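PDB 3TDQ: PilY2 protein from Pseudomonas aeruginosa, which probably takes part in the assembly of type 4 fimbriae, although its molecular role is not established. Local coordinates for residues Y30-S35 with P42-V47. Residues are numbered along the deposited sequence; the frame is centred on the assembly and turned at random.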
loop_
_atom_site.group_PDB
_atom_site.type_symbol
_atom_site.label_atom_id
_atom_site.label_comp_id
_atom_site.label_asym_id
_atom_site.label_seq_id
_atom_site.Cartn_x
_atom_site.Cartn_y
_atom_site.Cartn_z
ATOM N N TYR A 30 -3.797 10.501 -14.166
ATOM C CA TYR A 30 -2.460 10.412 -13.648
ATOM C C TYR A 30 -1.613 9.568 -14.550
ATOM O O TYR A 30 -2.128 8.629 -15.166
ATOM C CB TYR A 30 -2.471 9.728 -12.248
ATOM C CG TYR A 30 -3.302 10.449 -11.217
ATOM C CD1 TYR A 30 -4.671 10.198 -11.097
ATOM C CD2 TYR A 30 -2.732 11.413 -10.383
ATOM C CE1 TYR A 30 -5.457 10.891 -10.181
ATOM C CE2 TYR A 30 -3.511 12.102 -9.447
ATOM C CZ TYR A 30 -4.873 11.829 -9.348
ATOM O OH TYR A 30 -5.679 12.488 -8.456
ATOM N N ARG A 31 -0.309 9.853 -14.584
ATOM C CA ARG A 31 0.628 9.021 -15.321
ATOM C C ARG A 31 0.959 7.843 -14.422
ATOM O O ARG A 31 1.242 8.044 -13.241
ATOM C CB ARG A 31 1.902 9.806 -15.710
ATOM C CG ARG A 31 2.917 9.001 -16.544
ATOM C CD ARG A 31 2.529 8.906 -18.022
ATOM N NE ARG A 31 2.370 10.232 -18.619
ATOM C CZ ARG A 31 1.696 10.480 -19.732
ATOM N NH1 ARG A 31 1.125 9.491 -20.405
ATOM N NH2 ARG A 31 1.589 11.722 -20.183
ATOM N N LEU A 32 0.886 6.623 -14.953
ATOM C CA LEU A 32 1.230 5.428 -14.196
ATOM C C LEU A 32 2.303 4.694 -15.034
ATOM O O LEU A 32 1.975 3.905 -15.913
ATOM C CB LEU A 32 -0.008 4.577 -13.879
ATOM C CG LEU A 32 0.186 3.308 -13.036
ATOM C CD1 LEU A 32 1.001 3.567 -11.767
ATOM C CD2 LEU A 32 -1.161 2.749 -12.640
ATOM N N PRO A 33 3.588 5.063 -14.851
ATOM C CA PRO A 33 4.652 4.490 -15.697
ATOM C C PRO A 33 4.923 3.041 -15.354
ATOM O O PRO A 33 4.556 2.586 -14.272
ATOM C CB PRO A 33 5.878 5.390 -15.403
ATOM C CG PRO A 33 5.647 5.920 -14.058
ATOM C CD PRO A 33 4.138 6.005 -13.859
ATOM N N ASN A 34 5.566 2.314 -16.280
ATOM C CA ASN A 34 5.921 0.891 -16.073
ATOM C C ASN A 34 6.879 0.708 -14.889
ATOM O O ASN A 34 6.935 -0.367 -14.329
ATOM C CB ASN A 34 6.581 0.328 -17.357
ATOM C CG ASN A 34 5.684 0.287 -18.583
ATOM O OD1 ASN A 34 4.441 0.463 -18.507
ATOM N ND2 ASN A 34 6.313 0.102 -19.750
ATOM N N SER A 35 7.622 1.777 -14.508
ATOM C CA SER A 35 8.576 1.769 -13.394
ATOM C C SER A 35 7.869 1.727 -12.020
ATOM O O SER A 35 8.537 1.443 -11.037
ATOM C CB SER A 35 9.522 2.969 -13.496
ATOM O OG SER A 35 8.804 4.192 -13.467
ATOM N N PRO A 42 4.372 -4.473 -12.986
ATOM C CA PRO A 42 3.934 -3.067 -13.099
ATOM C C PRO A 42 2.496 -2.901 -12.612
ATOM O O PRO A 42 1.595 -3.656 -13.008
ATOM C CB PRO A 42 4.087 -2.747 -14.601
ATOM C CG PRO A 42 5.052 -3.753 -15.095
ATOM C CD PRO A 42 4.787 -5.007 -14.294
ATOM N N SER A 43 2.281 -1.941 -11.702
ATOM C CA SER A 43 0.942 -1.672 -11.134
ATOM C C SER A 43 -0.084 -1.289 -12.212
ATOM O O SER A 43 -1.281 -1.475 -12.016
ATOM C CB SER A 43 1.014 -0.570 -10.081
ATOM O OG SER A 43 1.921 -0.921 -9.047
ATOM N N LEU A 44 0.392 -0.756 -13.356
ATOM C CA LEU A 44 -0.459 -0.387 -14.487
ATOM C C LEU A 44 -1.330 -1.578 -14.959
ATOM O O LEU A 44 -2.469 -1.381 -15.366
ATOM C CB LEU A 44 0.434 0.112 -15.643
ATOM C CG LEU A 44 -0.280 0.595 -16.915
ATOM C CD1 LEU A 44 -1.111 1.845 -16.662
ATOM C CD2 LEU A 44 0.712 0.826 -18.031
ATOM N N PHE A 45 -0.806 -2.807 -14.858
ATOM C CA PHE A 45 -1.515 -4.001 -15.302
ATOM C C PHE A 45 -2.269 -4.695 -14.173
ATOM O O PHE A 45 -2.989 -5.652 -14.440
ATOM C CB PHE A 45 -0.543 -4.976 -15.992
ATOM C CG PHE A 45 0.002 -4.381 -17.270
ATOM C CD1 PHE A 45 -0.719 -4.461 -18.462
ATOM C CD2 PHE A 45 1.234 -3.727 -17.284
ATOM C CE1 PHE A 45 -0.220 -3.890 -19.643
ATOM C CE2 PHE A 45 1.724 -3.141 -18.458
ATOM C CZ PHE A 45 1.004 -3.243 -19.636
ATOM N N GLN A 46 -2.174 -4.180 -12.935
ATOM C CA GLN A 46 -2.871 -4.727 -11.768
ATOM C C GLN A 46 -4.159 -3.960 -11.471
ATOM O O GLN A 46 -5.160 -4.581 -11.097
ATOM C CB GLN A 46 -1.958 -4.703 -10.528
ATOM C CG GLN A 46 -0.732 -5.601 -10.665
ATOM C CD GLN A 46 -1.063 -7.040 -10.989
ATOM O OE1 GLN A 46 -1.607 -7.786 -10.161
ATOM N NE2 GLN A 46 -0.662 -7.485 -12.163
ATOM N N VAL A 47 -4.135 -2.616 -11.608
ATOM C CA VAL A 47 -5.332 -1.803 -11.381
ATOM C C VAL A 47 -6.343 -2.067 -12.502
ATOM O O VAL A 47 -5.963 -2.367 -13.629
ATOM C CB VAL A 47 -5.058 -0.285 -11.191
ATOM C CG1 VAL A 47 -4.248 -0.039 -9.921
ATOM C CG2 VAL A 47 -4.387 0.348 -12.414
HETATM O O HOH W 1 3.026 0.522 -13.470
#
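The Asn34 amide meets Leu44 with its oxygen end rather than with a face: OD1 lies 3.8 Å from Leu44 CD2. Phe45 is looser: its ring edge lies off one face of this amide, beyond the oxygen, with CE2 4.5 Å from Asn34 OD1, too far for a stack. The same OD1 accepts a hydrogen bond from Asn21, whose ND2 also binds Leu32 O, so one Asn21 side chain holds both the Leu32 carbonyl and the Asn34 amide. The Pro42 ring presents its CB-CG edge to the backbone of Asn34, with CB 3.7 Å from Asn34 O.

Deeper in, two leucines pack against each other. Leu32 has CG anti to the backbone N (chi1 -178°), which carries CG and the CD2 methyl over the backbone of Leu44. CD2 comes to 3.7 Å from Leu44 CA. Val47 CG2 meets the same Leu32 CD2 methyl at 4.0 Å. Leu44 sets both methyls beside Leu32 O, CD1 at 3.8 Å, and CD1 also touches Leu32 CB. Val16 and Val23 extend this apolar patch.

No direct hydrogen bond joins the two segments. Water 1 bridges them instead, donating to Pro33 O at 2.7 Å and accepting from Leu44 N. Within 42-47 the chain coils tightly: Ser43 O takes both Gln46 N and Val47 N, and Phe45 N bonds to Pro42 O.

The coiled segment lies in the connection between the third and fourth strands of a five-stranded antiparallel sheet. That placement is consistent with the OB fold, where this connection often carries a helix that closes one end of the barrel.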